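Local coordinates for protein enoyl-CoA hydratase (Mycobacterium avium, PDB 3OC7) that probably catalyses the reversible addition of water to 2-enoyl-CoA thioesters in fatty acid metabolism, as a member of the crotonase family, at residues 99-104 / 156-161; 95-100 / 124-129; 103-108 / 225-230. All coordinates share one frame; numbering follows the deposited sequence.

Contact 1 (99-104 / 156-161); sequences ALMRAI and SLTLLP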
ATOM      1  N   ALA A  99       1.637  20.904 -13.144  1.00 11.20           N
ATOM      2  CA  ALA A  99       0.633  20.991 -14.215  1.00 11.25           C
ATOM      3  C   ALA A  99       0.807  19.944 -15.335  1.00 11.33           C
ATOM      4  O   ALA A  99      -0.190  19.445 -15.887  1.00 10.71           O
ATOM      5  CB  ALA A  99       0.599  22.414 -14.796  1.00 12.01           C
ATOM      6  N   LEU A 100       2.061  19.604 -15.645  1.00 10.69           N
ATOM      7  CA  LEU A 100       2.356  18.550 -16.616  1.00 10.09           C
ATOM      8  C   LEU A 100       1.943  17.174 -16.097  1.00  9.74           C
ATOM      9  O   LEU A 100       1.299  16.403 -16.822  1.00  9.02           O
ATOM     10  CB  LEU A 100       3.833  18.586 -17.066  1.00 10.46           C
ATOM     11  CG  LEU A 100       4.289  17.474 -18.031  1.00 12.22           C
ATOM     12  CD1 LEU A 100       3.499  17.515 -19.356  1.00 13.98           C
ATOM     13  CD2 LEU A 100       5.802  17.604 -18.261  1.00 14.55           C
ATOM     14  N   MET A 101       2.321  16.867 -14.862  1.00  9.66           N
ATOM     15  CA  MET A 101       1.868  15.613 -14.232  1.00  9.48           C
ATOM     16  C   MET A 101       0.344  15.503 -14.183  1.00  9.48           C
ATOM     17  O   MET A 101      -0.235  14.447 -14.513  1.00  9.21           O
ATOM     18  CB  MET A 101       2.470  15.461 -12.820  1.00  9.30           C
ATOM     19  CG  MET A 101       4.020  15.290 -12.778  1.00  8.87           C
ATOM     20  SD  MET A 101       4.632  14.859 -11.112  1.00 14.89           S
ATOM     21  CE  MET A 101       4.015  16.276 -10.155  1.00 13.29           C
ATOM     22  N   ARG A 102      -0.317  16.594 -13.808  1.00 10.51           N
ATOM     23  CA  ARG A 102      -1.786  16.637 -13.730  1.00 10.86           C
ATOM     24  C   ARG A 102      -2.490  16.406 -15.101  1.00 10.66           C
ATOM     25  O   ARG A 102      -3.536  15.735 -15.155  1.00 10.77           O
ATOM     26  CB  ARG A 102      -2.286  17.934 -13.043  1.00 11.36           C
ATOM     27  CG  ARG A 102      -3.779  17.889 -12.661  1.00 13.42           C
ATOM     28  CD  ARG A 102      -4.259  19.014 -11.717  1.00 16.13           C
ATOM     29  NE  ARG A 102      -5.628  18.720 -11.258  1.00 16.87           N
ATOM     30  CZ  ARG A 102      -6.145  19.057 -10.082  1.00 16.56           C
ATOM     31  NH1 ARG A 102      -5.437  19.745  -9.181  1.00 17.04           N
ATOM     32  NH2 ARG A 102      -7.404  18.710  -9.811  1.00 19.28           N
ATOM     33  N   ALA A 103      -1.909  16.931 -16.188  1.00 10.76           N
ATOM     34  CA  ALA A 103      -2.433  16.706 -17.553  1.00 10.84           C
ATOM     35  C   ALA A 103      -2.429  15.209 -17.928  1.00 10.25           C
ATOM     36  O   ALA A 103      -3.396  14.693 -18.509  1.00 10.91           O
ATOM     37  CB  ALA A 103      -1.665  17.531 -18.604  1.00 11.46           C
ATOM     38  N   ILE A 104      -1.346  14.505 -17.566  1.00  8.75           N
ATOM     39  CA  ILE A 104      -1.243  13.052 -17.812  1.00  9.41           C
ATOM     40  C   ILE A 104      -2.324  12.312 -16.980  1.00  8.38           C
ATOM     41  O   ILE A 104      -3.070  11.466 -17.504  1.00  9.03           O
ATOM     42  CB  ILE A 104       0.201  12.508 -17.489  1.00  8.26           C
ATOM     43  CG1 ILE A 104       1.246  13.083 -18.463  1.00  9.98           C
ATOM     44  CG2 ILE A 104       0.232  10.956 -17.485  1.00 10.40           C
ATOM     45  CD1 ILE A 104       2.676  12.844 -18.036  1.00 10.89           C
ATOM     46  N   SER A 156       6.660  14.025  -5.092  1.00  9.99           N
ATOM     47  CA  SER A 156       5.876  13.300  -4.064  1.00  9.31           C
ATOM     48  C   SER A 156       4.376  13.164  -4.411  1.00  9.75           C
ATOM     49  O   SER A 156       3.712  12.208  -3.972  1.00  9.10           O
ATOM     50  CB  SER A 156       6.057  13.920  -2.657  1.00  9.70           C
ATOM     51  OG  SER A 156       7.375  13.727  -2.132  1.00 10.19           O
ATOM     52  N   LEU A 157       3.856  14.105  -5.209  1.00  9.47           N
ATOM     53  CA  LEU A 157       2.449  14.089  -5.663  1.00  9.63           C
ATOM     54  C   LEU A 157       2.030  12.779  -6.389  1.00  8.27           C
ATOM     55  O   LEU A 157       0.889  12.323  -6.239  1.00 10.00           O
ATOM     56  CB  LEU A 157       2.140  15.310  -6.559  1.00  9.72           C
ATOM     57  CG  LEU A 157       2.122  16.689  -5.892  1.00 10.53           C
ATOM     58  CD1 LEU A 157       2.106  17.804  -6.953  1.00 12.86           C
ATOM     59  CD2 LEU A 157       0.957  16.814  -4.903  1.00 11.75           C
ATOM     60  N   THR A 158       2.967  12.207  -7.163  1.00  8.59           N
ATOM     61  CA  THR A 158       2.742  10.902  -7.844  1.00  9.14           C
ATOM     62  C   THR A 158       3.538   9.709  -7.264  1.00  9.91           C
ATOM     63  O   THR A 158       3.106   8.559  -7.454  1.00 10.53           O
ATOM     64  CB  THR A 158       2.950  10.985  -9.399  1.00  8.40           C
ATOM     65  OG1 THR A 158       4.310  11.345  -9.710  1.00  9.33           O
ATOM     66  CG2 THR A 158       1.933  11.954 -10.065  1.00 10.09           C
ATOM     67  N   LEU A 159       4.661   9.954  -6.569  1.00  9.91           N
ATOM     68  CA  LEU A 159       5.423   8.859  -5.919  1.00 10.43           C
ATOM     69  C   LEU A 159       4.783   8.300  -4.641  1.00 10.03           C
ATOM     70  O   LEU A 159       4.726   7.062  -4.447  1.00 10.63           O
ATOM     71  CB  LEU A 159       6.881   9.274  -5.621  1.00 10.72           C
ATOM     72  CG  LEU A 159       7.807   9.574  -6.806  1.00 11.97           C
ATOM     73  CD1 LEU A 159       9.223   9.780  -6.283  1.00 13.68           C
ATOM     74  CD2 LEU A 159       7.761   8.476  -7.866  1.00 13.59           C
ATOM     75  N   LEU A 160       4.305   9.175  -3.756  1.00  8.82           N
ATOM     76  CA  LEU A 160       3.778   8.682  -2.463  1.00  9.76           C
ATOM     77  C   LEU A 160       2.484   7.829  -2.545  1.00  9.77           C
ATOM     78  O   LEU A 160       2.332   6.901  -1.733  1.00 10.70           O
ATOM     79  CB  LEU A 160       3.703   9.789  -1.392  1.00 10.47           C
ATOM     80  CG  LEU A 160       5.044  10.446  -1.005  1.00 10.89           C
ATOM     81  CD1 LEU A 160       4.805  11.499   0.083  1.00 15.66           C
ATOM     82  CD2 LEU A 160       6.129   9.435  -0.570  1.00 12.81           C
ATOM     83  N   PRO A 161       1.581   8.096  -3.516  1.00  9.35           N
ATOM     84  CA  PRO A 161       0.424   7.172  -3.696  1.00  9.68           C
ATOM     85  C   PRO A 161       0.782   5.774  -4.261  1.00  9.53           C
ATOM     86  O   PRO A 161      -0.027   4.857  -4.129  1.00 11.89           O
ATOM     87  CB  PRO A 161      -0.510   7.928  -4.671  1.00  9.93           C
ATOM     88  CG  PRO A 161      -0.017   9.333  -4.663  1.00 11.90           C
ATOM     89  CD  PRO A 161       1.437   9.330  -4.317  1.00  9.92           C
TER
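Met101 reaches across from helix 86-106 and ends between Leu157 and Thr158 of the short helix 156-159. The apolar part is carried by its terminal methyl. Met101 CE rests on Leu157, 4.0 Å from Leu157 CD1, with Leu157 CB almost as near. The two side chains cross at about a right angle, so the methyl meets the leucine from its flank. The bend at the end of the methionine (chi3 -58°) turns CE to this side.

The sulfur meets Thr158. Met101 SD lies 3.8 Å from the hydroxyl OG1 and 4.1 Å from the methyl CG2 of Thr158. This is van der Waals contact. With chi1 at 62°, OG1 lies between the backbone N and the carbonyl carbon of its own residue, and both branches of the threonine come within contact distance of SD. OG1 also makes a weak hydrogen bond to the Gly125 carbonyl of helix 123-129.

Helix 212-245 also packs here, Phe230 on Met101 and Leu237 on Leu157. All three touching residues are buried. The chemistry implies dispersion packing by a polarisable thioether, with the threonine hydroxyl weakly bonded to helix 123-129 and making only van der Waals contact with the sulfur.

Contact 2 (95-100 / 124-129); sequences REMAAL and FGLVGA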
ATOM      1  N   ARG A  95       5.533  24.733 -10.142  1.00 11.50           N
ATOM      2  CA  ARG A  95       4.120  24.757 -10.592  1.00 11.59           C
ATOM      3  C   ARG A  95       3.950  24.157 -12.008  1.00 11.43           C
ATOM      4  O   ARG A  95       2.986  23.421 -12.268  1.00 11.93           O
ATOM      5  CB  ARG A  95       3.503  26.180 -10.518  1.00 11.53           C
ATOM      6  CG  ARG A  95       3.357  26.772  -9.107  1.00 12.14           C
ATOM      7  CD  ARG A  95       2.545  28.083  -9.133  1.00 15.39           C
ATOM      8  NE  ARG A  95       2.576  28.803  -7.853  1.00 14.86           N
ATOM      9  CZ  ARG A  95       3.070  30.030  -7.672  1.00 14.89           C
ATOM     10  NH1 ARG A  95       3.592  30.706  -8.692  1.00 15.94           N
ATOM     11  NH2 ARG A  95       3.043  30.589  -6.461  1.00 15.32           N
ATOM     12  N   GLU A  96       4.878  24.455 -12.910  1.00 11.52           N
ATOM     13  CA  GLU A  96       4.880  23.898 -14.260  1.00 12.53           C
ATOM     14  C   GLU A  96       5.060  22.358 -14.299  1.00 11.56           C
ATOM     15  O   GLU A  96       4.412  21.666 -15.117  1.00 12.03           O
ATOM     16  CB  GLU A  96       5.885  24.661 -15.147  1.00 13.87           C
ATOM     17  CG  GLU A  96       5.347  26.069 -15.513  1.00 18.24           C
ATOM     18  CD  GLU A  96       6.395  27.031 -16.064  1.00 23.30           C
ATOM     19  OE1 GLU A  96       7.571  26.636 -16.205  1.00 27.48           O
ATOM     20  OE2 GLU A  96       6.025  28.200 -16.357  1.00 26.41           O
ATOM     21  N   MET A  97       5.903  21.821 -13.409  1.00 11.84           N
ATOM     22  CA  MET A  97       6.024  20.373 -13.240  1.00 12.15           C
ATOM     23  C   MET A  97       4.716  19.727 -12.746  1.00 11.49           C
ATOM     24  O   MET A  97       4.279  18.712 -13.313  1.00 11.68           O
ATOM     25  CB  MET A  97       7.209  20.016 -12.318  1.00 12.83           C
ATOM     26  CG  MET A  97       7.528  18.507 -12.267  1.00 15.89           C
ATOM     27  SD  MET A  97       7.901  17.847 -13.921  1.00 24.01           S
ATOM     28  CE  MET A  97       7.760  16.083 -13.674  1.00 22.03           C
ATOM     29  N   ALA A  98       4.080  20.315 -11.727  1.00 11.39           N
ATOM     30  CA  ALA A  98       2.773  19.836 -11.244  1.00 11.89           C
ATOM     31  C   ALA A  98       1.690  19.840 -12.332  1.00 11.86           C
ATOM     32  O   ALA A  98       0.925  18.864 -12.466  1.00 12.19           O
ATOM     33  CB  ALA A  98       2.322  20.643 -10.016  1.00 12.28           C
ATOM     34  N   ALA A  99       1.637  20.904 -13.144  1.00 11.20           N
ATOM     35  CA  ALA A  99       0.633  20.991 -14.215  1.00 11.25           C
ATOM     36  C   ALA A  99       0.807  19.944 -15.335  1.00 11.33           C
ATOM     37  O   ALA A  99      -0.190  19.445 -15.887  1.00 10.71           O
ATOM     38  CB  ALA A  99       0.599  22.414 -14.796  1.00 12.01           C
ATOM     39  N   LEU A 100       2.061  19.604 -15.645  1.00 10.69           N
ATOM     40  CA  LEU A 100       2.356  18.550 -16.616  1.00 10.09           C
ATOM     41  C   LEU A 100       1.943  17.174 -16.097  1.00  9.74           C
ATOM     42  O   LEU A 100       1.299  16.403 -16.822  1.00  9.02           O
ATOM     43  CB  LEU A 100       3.833  18.586 -17.066  1.00 10.46           C
ATOM     44  CG  LEU A 100       4.289  17.474 -18.031  1.00 12.22           C
ATOM     45  CD1 LEU A 100       3.499  17.515 -19.356  1.00 13.98           C
ATOM     46  CD2 LEU A 100       5.802  17.604 -18.261  1.00 14.55           C
ATOM     47  N   PHE A 124      11.411  11.324 -12.354  1.00 12.67           N
ATOM     48  CA  PHE A 124      10.613  10.422 -11.493  1.00 12.08           C
ATOM     49  C   PHE A 124       9.126  10.807 -11.521  1.00 11.76           C
ATOM     50  O   PHE A 124       8.244   9.939 -11.452  1.00 11.65           O
ATOM     51  CB  PHE A 124      11.095  10.463 -10.033  1.00 12.62           C
ATOM     52  CG  PHE A 124      12.262   9.554  -9.712  1.00 12.69           C
ATOM     53  CD1 PHE A 124      13.571  10.028  -9.816  1.00 14.06           C
ATOM     54  CD2 PHE A 124      12.060   8.269  -9.210  1.00 13.98           C
ATOM     55  CE1 PHE A 124      14.660   9.201  -9.472  1.00 15.64           C
ATOM     56  CE2 PHE A 124      13.142   7.420  -8.867  1.00 14.35           C
ATOM     57  CZ  PHE A 124      14.448   7.886  -9.022  1.00 12.99           C
ATOM     58  N   GLY A 125       8.847  12.111 -11.599  1.00 11.74           N
ATOM     59  CA  GLY A 125       7.458  12.607 -11.615  1.00 11.46           C
ATOM     60  C   GLY A 125       6.681  12.191 -12.861  1.00 11.12           C
ATOM     61  O   GLY A 125       5.493  11.868 -12.755  1.00 11.57           O
ATOM     62  N   LEU A 126       7.347  12.182 -14.025  1.00 11.40           N
ATOM     63  CA  LEU A 126       6.754  11.621 -15.262  1.00 11.68           C
ATOM     64  C   LEU A 126       6.442  10.128 -15.141  1.00 10.74           C
ATOM     65  O   LEU A 126       5.319   9.694 -15.484  1.00 11.21           O
ATOM     66  CB  LEU A 126       7.653  11.858 -16.496  1.00 12.33           C
ATOM     67  CG  LEU A 126       7.882  13.287 -16.983  1.00 15.31           C
ATOM     68  CD1 LEU A 126       8.652  13.286 -18.320  1.00 16.79           C
ATOM     69  CD2 LEU A 126       6.585  14.064 -17.096  1.00 17.17           C
ATOM     70  N   VAL A 127       7.421   9.347 -14.647  1.00  9.82           N
ATOM     71  CA  VAL A 127       7.220   7.901 -14.433  1.00  9.85           C
ATOM     72  C   VAL A 127       6.025   7.657 -13.477  1.00  9.57           C
ATOM     73  O   VAL A 127       5.166   6.793 -13.746  1.00  9.71           O
ATOM     74  CB  VAL A 127       8.544   7.204 -13.912  1.00  9.87           C
ATOM     75  CG1 VAL A 127       8.306   5.722 -13.585  1.00 10.84           C
ATOM     76  CG2 VAL A 127       9.722   7.371 -14.928  1.00 12.18           C
ATOM     77  N   GLY A 128       5.992   8.379 -12.351  1.00  8.52           N
ATOM     78  CA  GLY A 128       4.870   8.270 -11.394  1.00  8.81           C
ATOM     79  C   GLY A 128       3.487   8.620 -11.943  1.00  8.53           C
ATOM     80  O   GLY A 128       2.492   7.936 -11.618  1.00  8.81           O
ATOM     81  N   ALA A 129       3.417   9.625 -12.830  1.00  8.97           N
ATOM     82  CA  ALA A 129       2.124  10.086 -13.405  1.00  8.75           C
ATOM     83  C   ALA A 129       1.499   9.096 -14.400  1.00  8.97           C
ATOM     84  O   ALA A 129       0.265   9.043 -14.529  1.00  8.96           O
ATOM     85  CB  ALA A 129       2.277  11.487 -14.061  1.00  9.74           C
TER
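The helical segments 95-100 and 124-129 run side by side in nearly the same direction, their axes 10.5 Å apart at an angle of 23°, which pairs Met97 with Gly125 and Leu100 with Leu126.

Met97 reaches the other helix with its far end. Its chain turns at chi2 (58°), and this bend carries the CE methyl towards the other helix. There Met97 CE packs against backbone, 4.1 Å from Gly125 CA and 3.9 Å from Leu126 N. Gly125 has no side chain, so the methyl can settle directly on the main chain. Met97 CE also touches a side chain, at 4.1 Å from Leu126 CD2.

One turn further along, Leu100 meets Leu126 methyl to methyl, CD2 to CD2 at 3.8 Å. Leu126 CD2 thus takes contacts from both Met97 and Leu100. Leu100 places CG opposite its backbone N (chi1 177°), which sends the branch out to this meeting point. Leu100 also touches Leu43 and His44 of helix 37-52, and Met97 touches Ile154.

Between the two helices the chain passes through strands 111-115 and 118-120, which belong to different sheets. This strand, strand, helix succession fits the repeating turn of the crotonase spiral fold, in which the two strands of a turn go to different sheets. In relatives, the start of the helix equivalent to 123-129 lies at the oxyanion hole, and the same is probably true here.

Contact 3 (103-108 / 225-230); sequences AIVESR and AVLERF. With EDO (1,2-ethanediol), chain B.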
ATOM      1  N   ALA A 103      -1.909  16.931 -16.188  1.00 10.76           N
ATOM      2  CA  ALA A 103      -2.433  16.706 -17.553  1.00 10.84           C
ATOM      3  C   ALA A 103      -2.429  15.209 -17.928  1.00 10.25           C
ATOM      4  O   ALA A 103      -3.396  14.693 -18.509  1.00 10.91           O
ATOM      5  CB  ALA A 103      -1.665  17.531 -18.604  1.00 11.46           C
ATOM      6  N   ILE A 104      -1.346  14.505 -17.566  1.00  8.75           N
ATOM      7  CA  ILE A 104      -1.243  13.052 -17.812  1.00  9.41           C
ATOM      8  C   ILE A 104      -2.324  12.312 -16.980  1.00  8.38           C
ATOM      9  O   ILE A 104      -3.070  11.466 -17.504  1.00  9.03           O
ATOM     10  CB  ILE A 104       0.201  12.508 -17.489  1.00  8.26           C
ATOM     11  CG1 ILE A 104       1.246  13.083 -18.463  1.00  9.98           C
ATOM     12  CG2 ILE A 104       0.232  10.956 -17.485  1.00 10.40           C
ATOM     13  CD1 ILE A 104       2.676  12.844 -18.036  1.00 10.89           C
ATOM     14  N   VAL A 105      -2.427  12.641 -15.687  1.00  8.87           N
ATOM     15  CA  VAL A 105      -3.394  11.992 -14.778  1.00  9.31           C
ATOM     16  C   VAL A 105      -4.880  12.233 -15.179  1.00  9.88           C
ATOM     17  O   VAL A 105      -5.714  11.303 -15.042  1.00 10.00           O
ATOM     18  CB  VAL A 105      -3.106  12.363 -13.284  1.00  8.13           C
ATOM     19  CG1 VAL A 105      -4.122  11.720 -12.344  1.00  9.80           C
ATOM     20  CG2 VAL A 105      -1.719  11.906 -12.866  1.00  8.63           C
ATOM     21  N   GLU A 106      -5.200  13.429 -15.699  1.00 11.14           N
ATOM     22  CA  GLU A 106      -6.590  13.807 -16.080  1.00 11.37           C
ATOM     23  C   GLU A 106      -7.067  13.244 -17.438  1.00 11.49           C
ATOM     24  O   GLU A 106      -8.269  13.283 -17.735  1.00 12.40           O
ATOM     25  CB  GLU A 106      -6.782  15.348 -16.068  1.00 12.63           C
ATOM     26  CG  GLU A 106      -6.832  15.965 -14.657  1.00 13.40           C
ATOM     27  CD  GLU A 106      -6.981  17.500 -14.654  1.00 16.46           C
ATOM     28  OE1 GLU A 106      -6.630  18.141 -15.660  1.00 19.70           O
ATOM     29  OE2 GLU A 106      -7.420  18.066 -13.630  1.00 17.87           O
ATOM     30  N   SER A 107      -6.139  12.785 -18.285  1.00 11.20           N
ATOM     31  CA  SER A 107      -6.484  12.381 -19.680  1.00 11.29           C
ATOM     32  C   SER A 107      -7.515  11.230 -19.758  1.00 11.69           C
ATOM     33  O   SER A 107      -7.477  10.314 -18.940  1.00 11.10           O
ATOM     34  CB  SER A 107      -5.204  11.963 -20.425  1.00 11.81           C
ATOM     35  OG  SER A 107      -5.450  11.601 -21.795  1.00 12.20           O
ATOM     36  N   ARG A 108      -8.415  11.272 -20.747  1.00 11.65           N
ATOM     37  CA  ARG A 108      -9.320  10.134 -21.071  1.00 11.92           C
ATOM     38  C   ARG A 108      -8.550   8.867 -21.462  1.00 11.11           C
ATOM     39  O   ARG A 108      -9.097   7.760 -21.399  1.00 11.33           O
ATOM     40  CB  ARG A 108     -10.336  10.497 -22.191  1.00 12.40           C
ATOM     41  CG  ARG A 108      -9.758  10.477 -23.629  1.00 13.99           C
ATOM     42  CD  ARG A 108     -10.807  10.696 -24.765  1.00 14.54           C
ATOM     43  NE  ARG A 108     -10.206  10.673 -26.112  1.00 16.90           N
ATOM     44  CZ  ARG A 108     -10.012   9.582 -26.852  1.00 17.70           C
ATOM     45  NH1 ARG A 108     -10.328   8.376 -26.382  1.00 18.43           N
ATOM     46  NH2 ARG A 108      -9.476   9.693 -28.069  1.00 18.92           N
ATOM     47  N   ALA A 225      -8.163   9.501  -6.016  1.00 14.27           N
ATOM     48  CA  ALA A 225      -7.366   9.807  -4.800  1.00 14.83           C
ATOM     49  C   ALA A 225      -6.105  10.641  -5.093  1.00 14.26           C
ATOM     50  O   ALA A 225      -5.722  11.516  -4.293  1.00 15.58           O
ATOM     51  CB  ALA A 225      -6.994   8.524  -4.037  1.00 15.37           C
ATOM     52  N   VAL A 226      -5.464  10.378  -6.234  1.00 13.91           N
ATOM     53  CA  VAL A 226      -4.298  11.155  -6.693  1.00 13.31           C
ATOM     54  C   VAL A 226      -4.660  12.634  -6.953  1.00 12.53           C
ATOM     55  O   VAL A 226      -3.957  13.545  -6.474  1.00 12.15           O
ATOM     56  CB  VAL A 226      -3.618  10.506  -7.949  1.00 12.78           C
ATOM     57  CG1 VAL A 226      -2.436  11.347  -8.455  1.00 13.49           C
ATOM     58  CG2 VAL A 226      -3.132   9.078  -7.621  1.00 13.73           C
ATOM     59  N   LEU A 227      -5.769  12.886  -7.652  1.00 12.40           N
ATOM     60  CA  LEU A 227      -6.184  14.265  -7.936  1.00 12.56           C
ATOM     61  C   LEU A 227      -6.558  15.062  -6.653  1.00 13.69           C
ATOM     62  O   LEU A 227      -6.306  16.285  -6.575  1.00 13.85           O
ATOM     63  CB  LEU A 227      -7.297  14.279  -8.993  1.00 11.85           C
ATOM     64  CG  LEU A 227      -6.848  13.786 -10.384  1.00 11.66           C
ATOM     65  CD1 LEU A 227      -8.038  13.507 -11.312  1.00 13.27           C
ATOM     66  CD2 LEU A 227      -5.871  14.778 -11.009  1.00 11.77           C
ATOM     67  N   GLU A 228      -7.104  14.361  -5.651  1.00 15.07           N
ATOM     68  CA  GLU A 228      -7.405  14.971  -4.344  0.50 15.86           C
ATOM     69  C   GLU A 228      -6.142  15.463  -3.642  1.00 15.48           C
ATOM     70  O   GLU A 228      -6.161  16.538  -2.995  1.00 15.60           O
ATOM     71  CB  GLU A 228      -8.141  13.994  -3.420  0.50 16.32           C
ATOM     72  CG  GLU A 228      -9.562  13.663  -3.826  0.50 18.79           C
ATOM     73  CD  GLU A 228     -10.164  12.554  -2.969  0.50 22.57           C
ATOM     74  OE1 GLU A 228     -10.094  12.647  -1.720  0.50 25.39           O
ATOM     75  OE2 GLU A 228     -10.705  11.583  -3.541  0.50 24.70           O
ATOM     76  N   ARG A 229      -5.050  14.702  -3.773  1.00 15.36           N
ATOM     77  CA  ARG A 229      -3.737  15.067  -3.195  1.00 14.16           C
ATOM     78  C   ARG A 229      -3.153  16.330  -3.863  1.00 13.74           C
ATOM     79  O   ARG A 229      -2.636  17.223  -3.166  1.00 12.94           O
ATOM     80  CB  ARG A 229      -2.758  13.866  -3.251  1.00 14.90           C
ATOM     81  CG  ARG A 229      -1.389  14.104  -2.598  1.00 15.71           C
ATOM     82  CD  ARG A 229      -0.400  12.950  -2.815  1.00 16.20           C
ATOM     83  NE  ARG A 229      -0.790  11.724  -2.107  1.00 19.05           N
ATOM     84  CZ  ARG A 229      -0.290  11.320  -0.941  1.00 20.73           C
ATOM     85  NH1 ARG A 229       0.636  12.035  -0.315  1.00 21.32           N
ATOM     86  NH2 ARG A 229      -0.721  10.181  -0.407  1.00 22.78           N
ATOM     87  N   PHE A 230      -3.254  16.417  -5.197  1.00 13.07           N
ATOM     88  CA  PHE A 230      -2.891  17.641  -5.942  1.00 12.92           C
ATOM     89  C   PHE A 230      -3.685  18.860  -5.414  1.00 13.11           C
ATOM     90  O   PHE A 230      -3.101  19.920  -5.142  1.00 12.91           O
ATOM     91  CB  PHE A 230      -3.149  17.488  -7.462  1.00 12.13           C
ATOM     92  CG  PHE A 230      -2.038  16.790  -8.260  1.00 10.85           C
ATOM     93  CD1 PHE A 230      -1.841  15.415  -8.182  1.00 10.98           C
ATOM     94  CD2 PHE A 230      -1.241  17.532  -9.166  1.00 11.75           C
ATOM     95  CE1 PHE A 230      -0.846  14.776  -8.965  1.00 10.30           C
ATOM     96  CE2 PHE A 230      -0.241  16.915  -9.961  1.00 11.23           C
ATOM     97  CZ  PHE A 230      -0.045  15.526  -9.864  1.00  9.72           C
TER
HETATM   98  C1  EDO B 264       2.661  15.354   0.097  1.00 26.09           C
HETATM   99  O1  EDO B 264       1.543  14.909  -0.680  1.00 24.77           O
HETATM  100  C2  EDO B 264       2.708  14.616   1.429  1.00 26.07           C
HETATM  101  O2  EDO B 264       3.841  15.110   2.158  1.00 25.60           O
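Val105 overlaps the end of Leu227, with Val105 CG1 3.8 Å from Leu227 CD2 and 3.9 Å from Leu227 CG. The two side chains slide past each other in opposite directions. Each points from its own backbone towards the other segment. CG1 of Val105 lies opposite its backbone N (chi1 179°), and that branch does the touching. Val105 CG1 also approaches Val226 CG1, more loosely, at 4.3 Å. It therefore meets two successive residues of helix 212-245.

Leu227 CD2 has a second neighbour at the exposed side of the contact. The CG methylene of Glu106 lies 4.0 Å from Leu227 CD2, and the two side chains meet at a slant. Only the aliphatic part of the glutamate takes part here. Its carboxylate is engaged along its own helix, where OE2 forms a salt bridge with Arg102 NE. Arg102 itself also touches Leu227 and Phe230.

Arg229 leaves helix 212-245 in another direction. Its chain bends at chi3 (-68°) and brings the guanidinium to a bound 1,2-ethanediol, probably from the crystallisation liquor. Arg229 NH1 donates to O1 of the diol at 3.0 Å, with an N-H...O angle of 155°. O1 lies at the guanidinium edge, near its plane. The diol is also hydrogen-bonded to Asp233 and to the Leu221 carbonyl of the second subunit, so it bridges the two chains.

The contact joins the C-terminal end of helix 86-106, just before strand 111-115, to the long helix 212-245 where that helix is kinked. Lys219 NZ, from earlier in the long helix, hydrogen-bonds to Ile104 O. Leu160 and Pro161 pack on Arg229, and helix 37-52 meets Ala103 and Ile104.

How the contacts relate
Helix 86-106 is common to all three contacts, meeting helix 156-159, helix 123-129 and helix 212-245 in contacts 1, 2 and 3. Contacts 1 and 2 have centres about 5 Å apart and share Ala99 and Leu100. Met101 SD of contact 1 lies 3.5 Å from Gly125 O of contact 2. Contacts 1 and 3 have centres about 7 Å apart and share Ala103 and Ile104. Phe230 joins them, its CE1 3.9 Å from Leu157 CB. Contacts 2 and 3 have centres about 10 Å apart, and Phe230 CE2 lies 3.4 Å from Ala98 O. The nearest atoms of the Leu157 side chain and of the ethanediol held by Arg229 are about 5 Å apart. That ligand marks the subunit interface.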